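Local coordinates for protein trehalose-6-phosphate phosphatase (Candida albicans, PDB 5DXI) that forms the phosphatase domain of a HAD-superfamily enzyme and holds a magnesium ion and a beryllium trifluoride ion in the model, at residues Arg197-Pro202 with Asn242-Ile247; Pro268-Val271 with Ser275-Thr278; Ala282-Asn285 with Gln289-Glu292. All coordinates share one frame; numbering follows the deposited sequence.

Contact 1: Arg197-Pro202 with Asn242-Ile247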
ATOM      1  N   ARG A 197      10.678   4.812  -6.013  1.00 31.82           N
ATOM      2  CA  ARG A 197      11.916   5.091  -5.291  1.00 36.00           C
ATOM      3  C   ARG A 197      12.603   3.830  -4.785  1.00 35.37           C
ATOM      4  O   ARG A 197      13.820   3.828  -4.565  1.00 34.62           O
ATOM      5  CB  ARG A 197      11.652   6.035  -4.120  1.00 36.15           C
ATOM      6  CG  ARG A 197      11.409   7.471  -4.557  1.00 39.36           C
ATOM      7  CD  ARG A 197      10.977   8.300  -3.368  1.00 39.66           C
ATOM      8  NE  ARG A 197      10.613   9.662  -3.749  1.00 43.59           N
ATOM      9  CZ  ARG A 197      11.164  10.738  -3.200  1.00 40.67           C
ATOM     10  NH1 ARG A 197      12.086  10.592  -2.261  1.00 41.03           N
ATOM     11  NH2 ARG A 197      10.793  11.951  -3.579  1.00 40.54           N
ATOM     12  N   LEU A 198      11.830   2.762  -4.619  1.00 30.28           N
ATOM     13  CA  LEU A 198      12.350   1.509  -4.076  1.00 32.90           C
ATOM     14  C   LEU A 198      12.787   0.552  -5.162  1.00 32.12           C
ATOM     15  O   LEU A 198      13.768  -0.178  -5.001  1.00 33.39           O
ATOM     16  CB  LEU A 198      11.306   0.835  -3.192  1.00 28.63           C
ATOM     17  CG  LEU A 198      10.987   1.540  -1.876  1.00 31.86           C
ATOM     18  CD1 LEU A 198       9.839   0.834  -1.135  1.00 29.27           C
ATOM     19  CD2 LEU A 198      12.239   1.646  -0.975  1.00 34.42           C
ATOM     20  N   VAL A 199      12.043   0.547  -6.265  1.00 31.40           N
ATOM     21  CA  VAL A 199      12.319  -0.351  -7.374  1.00 30.77           C
ATOM     22  C   VAL A 199      13.457   0.178  -8.249  1.00 35.91           C
ATOM     23  O   VAL A 199      14.406  -0.544  -8.559  1.00 40.01           O
ATOM     24  CB  VAL A 199      11.064  -0.558  -8.231  1.00 33.52           C
ATOM     25  CG1 VAL A 199      11.411  -1.186  -9.578  1.00 32.04           C
ATOM     26  CG2 VAL A 199      10.041  -1.392  -7.474  1.00 31.58           C
ATOM     27  N   LEU A 200      13.364   1.441  -8.644  1.00 34.23           N
ATOM     28  CA  LEU A 200      14.396   2.024  -9.497  1.00 37.36           C
ATOM     29  C   LEU A 200      15.505   2.554  -8.618  1.00 35.42           C
ATOM     30  O   LEU A 200      15.693   3.765  -8.503  1.00 37.46           O
ATOM     31  CB  LEU A 200      13.824   3.134 -10.373  1.00 33.42           C
ATOM     32  CG  LEU A 200      12.714   2.688 -11.325  1.00 35.30           C
ATOM     33  CD1 LEU A 200      12.193   3.887 -12.090  1.00 35.68           C
ATOM     34  CD2 LEU A 200      13.192   1.590 -12.280  1.00 38.22           C
ATOM     35  N   HIS A 201      16.244   1.632  -8.015  1.00 33.80           N
ATOM     36  CA  HIS A 201      17.180   1.955  -6.941  1.00 34.80           C
ATOM     37  C   HIS A 201      18.071   0.737  -6.717  1.00 39.79           C
ATOM     38  O   HIS A 201      17.606  -0.396  -6.828  1.00 37.73           O
ATOM     39  CB  HIS A 201      16.414   2.320  -5.660  1.00 38.61           C
ATOM     40  CG  HIS A 201      17.225   3.065  -4.644  1.00 38.30           C
ATOM     41  ND1 HIS A 201      17.576   4.390  -4.799  1.00 41.36           N
ATOM     42  CD2 HIS A 201      17.720   2.683  -3.441  1.00 39.28           C
ATOM     43  CE1 HIS A 201      18.273   4.784  -3.748  1.00 43.10           C
ATOM     44  NE2 HIS A 201      18.370   3.769  -2.904  1.00 39.49           N
ATOM     45  N   PRO A 202      19.356   0.957  -6.396  1.00 42.02           N
ATOM     46  CA  PRO A 202      20.218  -0.200  -6.146  1.00 42.35           C
ATOM     47  C   PRO A 202      19.707  -1.065  -4.993  1.00 42.55           C
ATOM     48  O   PRO A 202      19.469  -0.568  -3.891  1.00 43.11           O
ATOM     49  CB  PRO A 202      21.565   0.436  -5.782  1.00 43.47           C
ATOM     50  CG  PRO A 202      21.519   1.810  -6.379  1.00 44.78           C
ATOM     51  CD  PRO A 202      20.084   2.232  -6.286  1.00 41.84           C
ATOM     52  N   ASN A 242      -0.012   0.472 -10.532  1.00 27.25           N
ATOM     53  CA  ASN A 242       0.220   1.293 -11.717  1.00 31.14           C
ATOM     54  C   ASN A 242       1.710   1.607 -11.894  1.00 31.54           C
ATOM     55  O   ASN A 242       2.224   1.515 -12.993  1.00 30.42           O
ATOM     56  CB  ASN A 242      -0.590   2.586 -11.647  1.00 29.16           C
ATOM     57  CG  ASN A 242      -1.949   2.465 -12.303  1.00 40.70           C
ATOM     58  OD1 ASN A 242      -2.089   1.935 -13.420  1.00 43.32           O
ATOM     59  ND2 ASN A 242      -2.970   2.972 -11.619  1.00 39.37           N
ATOM     60  N   SER A 243       2.395   1.987 -10.815  1.00 31.59           N
ATOM     61  CA  SER A 243       3.832   2.270 -10.914  1.00 32.83           C
ATOM     62  C   SER A 243       4.596   1.046 -11.384  1.00 32.21           C
ATOM     63  O   SER A 243       5.486   1.158 -12.235  1.00 32.10           O
ATOM     64  CB  SER A 243       4.424   2.761  -9.585  1.00 31.67           C
ATOM     65  OG  SER A 243       4.046   4.101  -9.362  1.00 41.11           O
ATOM     66  N   LEU A 244       4.257  -0.116 -10.834  1.00 26.85           N
ATOM     67  CA  LEU A 244       4.904  -1.349 -11.275  1.00 29.77           C
ATOM     68  C   LEU A 244       4.629  -1.681 -12.740  1.00 30.68           C
ATOM     69  O   LEU A 244       5.531  -2.123 -13.456  1.00 30.95           O
ATOM     70  CB  LEU A 244       4.472  -2.522 -10.406  1.00 26.41           C
ATOM     71  CG  LEU A 244       5.087  -2.562  -9.017  1.00 27.47           C
ATOM     72  CD1 LEU A 244       4.445  -3.693  -8.250  1.00 28.27           C
ATOM     73  CD2 LEU A 244       6.606  -2.749  -9.089  1.00 27.58           C
ATOM     74  N   ASN A 245       3.391  -1.494 -13.186  1.00 30.51           N
ATOM     75  CA  ASN A 245       3.069  -1.731 -14.596  1.00 32.35           C
ATOM     76  C   ASN A 245       3.866  -0.810 -15.520  1.00 34.49           C
ATOM     77  O   ASN A 245       4.361  -1.229 -16.563  1.00 38.28           O
ATOM     78  CB  ASN A 245       1.575  -1.545 -14.845  1.00 29.58           C
ATOM     79  CG  ASN A 245       0.738  -2.624 -14.183  1.00 33.22           C
ATOM     80  OD1 ASN A 245       1.221  -3.733 -13.911  1.00 26.98           O
ATOM     81  ND2 ASN A 245      -0.523  -2.301 -13.908  1.00 28.54           N
ATOM     82  N   GLU A 246       3.963   0.455 -15.139  1.00 31.75           N
ATOM     83  CA  GLU A 246       4.721   1.431 -15.913  1.00 37.46           C
ATOM     84  C   GLU A 246       6.207   1.083 -15.981  1.00 36.61           C
ATOM     85  O   GLU A 246       6.832   1.191 -17.033  1.00 35.49           O
ATOM     86  CB  GLU A 246       4.515   2.817 -15.316  1.00 37.88           C
ATOM     87  CG  GLU A 246       3.076   3.294 -15.450  1.00 39.97           C
ATOM     88  CD  GLU A 246       2.866   4.685 -14.883  1.00 49.67           C
ATOM     89  OE1 GLU A 246       3.751   5.169 -14.134  1.00 44.08           O
ATOM     90  OE2 GLU A 246       1.814   5.287 -15.194  1.00 59.03           O
ATOM     91  N   ILE A 247       6.773   0.653 -14.860  1.00 33.18           N
ATOM     92  CA  ILE A 247       8.176   0.269 -14.838  1.00 36.50           C
ATOM     93  C   ILE A 247       8.402  -0.966 -15.715  1.00 38.85           C
ATOM     94  O   ILE A 247       9.361  -1.028 -16.493  1.00 39.21           O
ATOM     95  CB  ILE A 247       8.655   0.010 -13.401  1.00 33.61           C
ATOM     96  CG1 ILE A 247       8.746   1.340 -12.651  1.00 30.22           C
ATOM     97  CG2 ILE A 247       9.999  -0.695 -13.406  1.00 36.39           C
ATOM     98  CD1 ILE A 247       8.878   1.202 -11.126  1.00 31.24           C
TER
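No flat group enters the seam where V199 and L200 meet L244 and I247. The one aromatic ring in the two segments, the imidazole of H201, has P202 CD over one face, displaced from the ring centre, and its NE2 is hydrogen-bonded to K206 O. Everything that touches across the contact is a methyl or a methine. The terminal CD1 of I247 does most of the work: it stands 3.8 Å from V199 CG1, so that the two side chains meet tip to tip. A chi2 of 166° stretches I247 outward from helix 235-253 and brings this methyl to V199. L200 CG also lies 4.1 Å from I247 CD1, while the other branch of I247, CG2, meets L200 CD2 at 4.1 Å. V199 divides its two methyls between partners, for its CG2 touches L244 CD2 at 4.0 Å with the two side chains crossing at about a right angle. L200 is the first residue to leave the helix and the centre of an inverse gamma turn, closed by a weak bond from H201 N to V199 O. V199 further touches L24, and L244 touches V266 and P268, so both helices also pack on the central sheet. With 161 Å² buried and no polar pair across it, the contact probably rests on apolar burial and fit, without directional bonds.

Contact 2: Pro268-Val271 with Ser275-Thr278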
ATOM      1  N   PRO A 268       2.298  -7.397  -9.390  1.00 28.90           N
ATOM      2  CA  PRO A 268       1.313  -6.612  -8.641  1.00 28.85           C
ATOM      3  C   PRO A 268       0.039  -7.420  -8.444  1.00 28.20           C
ATOM      4  O   PRO A 268      -0.589  -7.855  -9.415  1.00 26.94           O
ATOM      5  CB  PRO A 268       1.069  -5.394  -9.527  1.00 26.15           C
ATOM      6  CG  PRO A 268       1.423  -5.850 -10.920  1.00 30.42           C
ATOM      7  CD  PRO A 268       2.370  -7.015 -10.817  1.00 30.35           C
ATOM      8  N   VAL A 269      -0.347  -7.605  -7.186  1.00 26.53           N
ATOM      9  CA  VAL A 269      -1.409  -8.537  -6.845  1.00 27.97           C
ATOM     10  C   VAL A 269      -2.443  -7.870  -5.943  1.00 27.47           C
ATOM     11  O   VAL A 269      -2.110  -7.389  -4.858  1.00 25.19           O
ATOM     12  CB  VAL A 269      -0.840  -9.784  -6.132  1.00 26.95           C
ATOM     13  CG1 VAL A 269      -1.946 -10.789  -5.865  1.00 26.20           C
ATOM     14  CG2 VAL A 269       0.278 -10.416  -6.961  1.00 25.90           C
ATOM     15  N   ALA A 270      -3.695  -7.835  -6.387  1.00 25.36           N
ATOM     16  CA  ALA A 270      -4.753  -7.248  -5.572  1.00 25.30           C
ATOM     17  C   ALA A 270      -5.269  -8.232  -4.532  1.00 28.56           C
ATOM     18  O   ALA A 270      -5.319  -9.437  -4.768  1.00 27.39           O
ATOM     19  CB  ALA A 270      -5.919  -6.760  -6.448  1.00 20.78           C
ATOM     20  N   VAL A 271      -5.637  -7.705  -3.370  1.00 27.13           N
ATOM     21  CA  VAL A 271      -6.322  -8.510  -2.376  1.00 26.19           C
ATOM     22  C   VAL A 271      -7.796  -8.161  -2.435  1.00 28.15           C
ATOM     23  O   VAL A 271      -8.197  -7.025  -2.152  1.00 29.20           O
ATOM     24  CB  VAL A 271      -5.763  -8.301  -0.960  1.00 27.62           C
ATOM     25  CG1 VAL A 271      -6.484  -9.204   0.004  1.00 27.87           C
ATOM     26  CG2 VAL A 271      -4.266  -8.580  -0.949  1.00 24.48           C
ATOM     27  N   SER A 275     -13.812 -10.482  -8.912  1.00 31.76           N
ATOM     28  CA  SER A 275     -14.552  -9.455  -9.638  1.00 33.25           C
ATOM     29  C   SER A 275     -14.038  -8.036  -9.422  1.00 34.02           C
ATOM     30  O   SER A 275     -14.451  -7.113 -10.116  1.00 33.97           O
ATOM     31  CB  SER A 275     -16.020  -9.517  -9.228  1.00 37.23           C
ATOM     32  OG  SER A 275     -16.136  -9.342  -7.824  1.00 37.86           O
ATOM     33  N   LYS A 276     -13.158  -7.865  -8.442  1.00 31.11           N
ATOM     34  CA  LYS A 276     -12.595  -6.558  -8.133  1.00 30.90           C
ATOM     35  C   LYS A 276     -11.836  -5.960  -9.323  1.00 29.19           C
ATOM     36  O   LYS A 276     -10.951  -6.595  -9.901  1.00 29.50           O
ATOM     37  CB  LYS A 276     -11.676  -6.669  -6.902  1.00 31.58           C
ATOM     38  CG  LYS A 276     -11.008  -5.366  -6.491  1.00 29.95           C
ATOM     39  CD  LYS A 276      -9.970  -5.625  -5.402  1.00 33.89           C
ATOM     40  CE  LYS A 276      -9.306  -4.325  -4.951  1.00 34.32           C
ATOM     41  NZ  LYS A 276      -8.122  -4.638  -4.130  1.00 36.43           N
ATOM     42  N   LYS A 277     -12.211  -4.740  -9.689  1.00 30.35           N
ATOM     43  CA  LYS A 277     -11.562  -4.022 -10.774  1.00 32.03           C
ATOM     44  C   LYS A 277     -10.261  -3.432 -10.259  1.00 32.89           C
ATOM     45  O   LYS A 277     -10.251  -2.759  -9.228  1.00 30.52           O
ATOM     46  CB  LYS A 277     -12.482  -2.930 -11.331  1.00 35.18           C
ATOM     47  CG  LYS A 277     -11.741  -1.818 -12.056  1.00 42.55           C
ATOM     48  CD  LYS A 277     -12.540  -1.213 -13.212  1.00 44.74           C
ATOM     49  CE  LYS A 277     -11.902   0.093 -13.671  1.00 49.67           C
ATOM     50  NZ  LYS A 277     -10.434   0.110 -13.404  1.00 54.79           N
ATOM     51  N   THR A 278      -9.169  -3.696 -10.972  1.00 29.75           N
ATOM     52  CA  THR A 278      -7.832  -3.349 -10.496  1.00 29.18           C
ATOM     53  C   THR A 278      -6.889  -3.442 -11.681  1.00 30.53           C
ATOM     54  O   THR A 278      -7.196  -4.115 -12.672  1.00 31.24           O
ATOM     55  CB  THR A 278      -7.347  -4.294  -9.383  1.00 28.98           C
ATOM     56  OG1 THR A 278      -5.998  -3.973  -9.009  1.00 27.82           O
ATOM     57  CG2 THR A 278      -7.377  -5.724  -9.874  1.00 29.39           C
TER
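The ammonium of K276 reaches the main chain at the end of strand 266-271, where NZ donates to V271 O at 3.1 Å. The C=O···N angle is 124° and the nitrogen stands 55° out of the carbonyl plane, so the bond comes from above the peptide and not along a lone pair. K276 can span this distance because its whole chain is extended, starting with CG anti to the backbone N (chi1 179°). The same NZ lies 3.8 Å from A270 CB, the methyl that meets both residues of the loop. From T278, OG1 approaches A270 CB to 3.8 Å and CG2 to 3.9 Å, the threonine thus setting both branches of its side chain against one methyl.

Further out, the T278 hydroxyl finds its polar partners beyond the contact, in E238 OE2 and A280 N, which fix its rotation, while F241 of helix 235-253 also packs on T278. K276 NZ makes a weak second bond to D233 O, so two main-chain carbonyls share the ammonium, an environment that would favour its positive charge. D233 is itself a magnesium ligand. The CB of V271 points away from the loop, and its side chain comes to about 8 Å from the magnesium ion. Strand 266-271 runs parallel to strand 227-232, just beyond which D233 sits, and the loop returns beside the strand's end: the arrangement belongs to the Rossmann-like core of the HAD superfamily, whose metal site lies at the strand ends.

Contact 3: Ala282-Asn285 with Gln289-Glu292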
ATOM      1  N   ALA A 282      -3.214 -10.135 -10.969  1.00 28.86           N
ATOM      2  CA  ALA A 282      -3.896 -11.263 -10.343  1.00 30.86           C
ATOM      3  C   ALA A 282      -4.455 -10.859  -8.975  1.00 29.09           C
ATOM      4  O   ALA A 282      -4.106  -9.801  -8.432  1.00 27.08           O
ATOM      5  CB  ALA A 282      -2.940 -12.447 -10.201  1.00 33.15           C
ATOM      6  N   HIS A 283      -5.296 -11.706  -8.400  1.00 28.25           N
ATOM      7  CA  HIS A 283      -5.807 -11.419  -7.063  1.00 29.05           C
ATOM      8  C   HIS A 283      -5.655 -12.584  -6.087  1.00 33.09           C
ATOM      9  O   HIS A 283      -5.476 -13.737  -6.492  1.00 30.23           O
ATOM     10  CB  HIS A 283      -7.276 -11.041  -7.133  1.00 27.66           C
ATOM     11  CG  HIS A 283      -8.152 -12.215  -7.422  1.00 31.78           C
ATOM     12  ND1 HIS A 283      -8.350 -12.687  -8.701  1.00 32.18           N
ATOM     13  CD2 HIS A 283      -8.783 -13.083  -6.596  1.00 29.52           C
ATOM     14  CE1 HIS A 283      -9.110 -13.768  -8.655  1.00 28.55           C
ATOM     15  NE2 HIS A 283      -9.383 -14.030  -7.390  1.00 29.25           N
ATOM     16  N   LEU A 284      -5.736 -12.243  -4.797  1.00 27.95           N
ATOM     17  CA  LEU A 284      -5.909 -13.192  -3.698  1.00 30.78           C
ATOM     18  C   LEU A 284      -7.103 -12.685  -2.921  1.00 30.48           C
ATOM     19  O   LEU A 284      -7.231 -11.476  -2.723  1.00 29.94           O
ATOM     20  CB  LEU A 284      -4.680 -13.270  -2.790  1.00 29.18           C
ATOM     21  CG  LEU A 284      -3.423 -13.929  -3.350  1.00 32.75           C
ATOM     22  CD1 LEU A 284      -2.227 -13.679  -2.430  1.00 31.84           C
ATOM     23  CD2 LEU A 284      -3.645 -15.418  -3.589  1.00 31.49           C
ATOM     24  N   ASN A 285      -7.975 -13.588  -2.483  1.00 27.63           N
ATOM     25  CA  ASN A 285      -9.250 -13.186  -1.920  1.00 28.88           C
ATOM     26  C   ASN A 285      -9.102 -12.372  -0.638  1.00 29.94           C
ATOM     27  O   ASN A 285      -9.791 -11.373  -0.457  1.00 33.56           O
ATOM     28  CB  ASN A 285     -10.120 -14.419  -1.641  1.00 31.46           C
ATOM     29  CG  ASN A 285     -10.667 -15.036  -2.901  1.00 36.82           C
ATOM     30  OD1 ASN A 285     -10.740 -14.385  -3.945  1.00 36.37           O
ATOM     31  ND2 ASN A 285     -11.033 -16.308  -2.824  1.00 40.80           N
ATOM     32  N   GLN A 289      -5.166 -15.806   2.473  1.00 33.04           N
ATOM     33  CA  GLN A 289      -4.456 -16.359   1.327  1.00 33.64           C
ATOM     34  C   GLN A 289      -3.137 -15.636   1.104  1.00 30.53           C
ATOM     35  O   GLN A 289      -2.165 -16.242   0.653  1.00 33.23           O
ATOM     36  CB  GLN A 289      -5.328 -16.309   0.070  1.00 30.81           C
ATOM     37  CG  GLN A 289      -6.494 -17.294   0.107  1.00 35.60           C
ATOM     38  CD  GLN A 289      -7.706 -16.749   0.844  1.00 39.64           C
ATOM     39  OE1 GLN A 289      -8.024 -15.562   0.753  1.00 39.63           O
ATOM     40  NE2 GLN A 289      -8.386 -17.614   1.590  1.00 45.26           N
ATOM     41  N   VAL A 290      -3.083 -14.356   1.467  1.00 31.12           N
ATOM     42  CA  VAL A 290      -1.818 -13.619   1.394  1.00 28.57           C
ATOM     43  C   VAL A 290      -0.768 -14.304   2.271  1.00 31.35           C
ATOM     44  O   VAL A 290       0.363 -14.544   1.843  1.00 28.40           O
ATOM     45  CB  VAL A 290      -1.972 -12.141   1.830  1.00 27.67           C
ATOM     46  CG1 VAL A 290      -0.611 -11.446   1.845  1.00 31.73           C
ATOM     47  CG2 VAL A 290      -2.942 -11.383   0.901  1.00 26.76           C
ATOM     48  N   LEU A 291      -1.137 -14.621   3.507  1.00 32.39           N
ATOM     49  CA  LEU A 291      -0.164 -15.233   4.411  1.00 32.69           C
ATOM     50  C   LEU A 291       0.206 -16.655   3.966  1.00 32.23           C
ATOM     51  O   LEU A 291       1.361 -17.075   4.111  1.00 33.25           O
ATOM     52  CB  LEU A 291      -0.690 -15.243   5.854  1.00 33.77           C
ATOM     53  CG  LEU A 291      -1.069 -13.858   6.390  1.00 36.99           C
ATOM     54  CD1 LEU A 291      -1.339 -13.889   7.912  1.00 35.00           C
ATOM     55  CD2 LEU A 291      -0.021 -12.824   6.029  1.00 32.98           C
ATOM     56  N   GLU A 292      -0.760 -17.383   3.406  1.00 34.13           N
ATOM     57  CA  GLU A 292      -0.472 -18.703   2.840  1.00 32.35           C
ATOM     58  C   GLU A 292       0.612 -18.576   1.786  1.00 33.64           C
ATOM     59  O   GLU A 292       1.608 -19.304   1.809  1.00 37.33           O
ATOM     60  CB  GLU A 292      -1.721 -19.335   2.213  1.00 31.90           C
ATOM     61  CG  GLU A 292      -2.838 -19.665   3.193  1.00 36.53           C
ATOM     62  CD  GLU A 292      -4.105 -20.135   2.495  1.00 40.15           C
ATOM     63  OE1 GLU A 292      -4.140 -20.168   1.238  1.00 43.21           O
ATOM     64  OE2 GLU A 292      -5.088 -20.449   3.205  1.00 44.16           O
TER
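The side-chain oxygen of Q289 lies against N285, with OE1 3.4 Å from N285 CB and 3.6 Å from N285 C, and it accepts a weak hydrogen bond from E286 N. A bend at chi2 (84°) turns the amide of Q289 back over the turn that precedes its helix, which is how the oxygen comes to face both residues. Next to this amide lies a buried apolar patch. L284 and Q289 run alongside one another, pointing opposite ways, and L284 CD2 approaches Q289 CB to 4.1 Å. The other methyl of L284, CD1, rests 3.8 Å from V290 CA and 4.1 Å from V290 CG2, pressed against the helix backbone itself. The unit is a strand-turn-helix step, in which strand 282-284, at one border of the central mixed HAD sheet, passes through a short turn into helix 287-298 and the helix folds back on it. L284 and V290 both also touch L231 of strand 227-232, which continues the apolar layer under the helix. R10 of helix 10-19 also packs on L284 and Q289 and forms a salt bridge with E292 OE1.

The three contacts close in series along the chain, none nested or crossed. Contact 1 comes first, with 39 residues between its segments, bringing helix 191-199 to helix 235-253. Contacts 2 and 3 are local, each with three residues between its segments: the following loop returns to 268-271, and the next helix to 282-285. Contact 1 meets contact 2 where L244 CD1 packs on P268 CB at 4.0 Å, tying helix to strand. Contacts 2 and 3 are joined through the sheet, A270 O lying 2.8 Å from L284 N in a probable hydrogen bond between neighbouring parallel strands. Contacts 1 and 3 do not touch; their nearest atoms are about 8 Å apart.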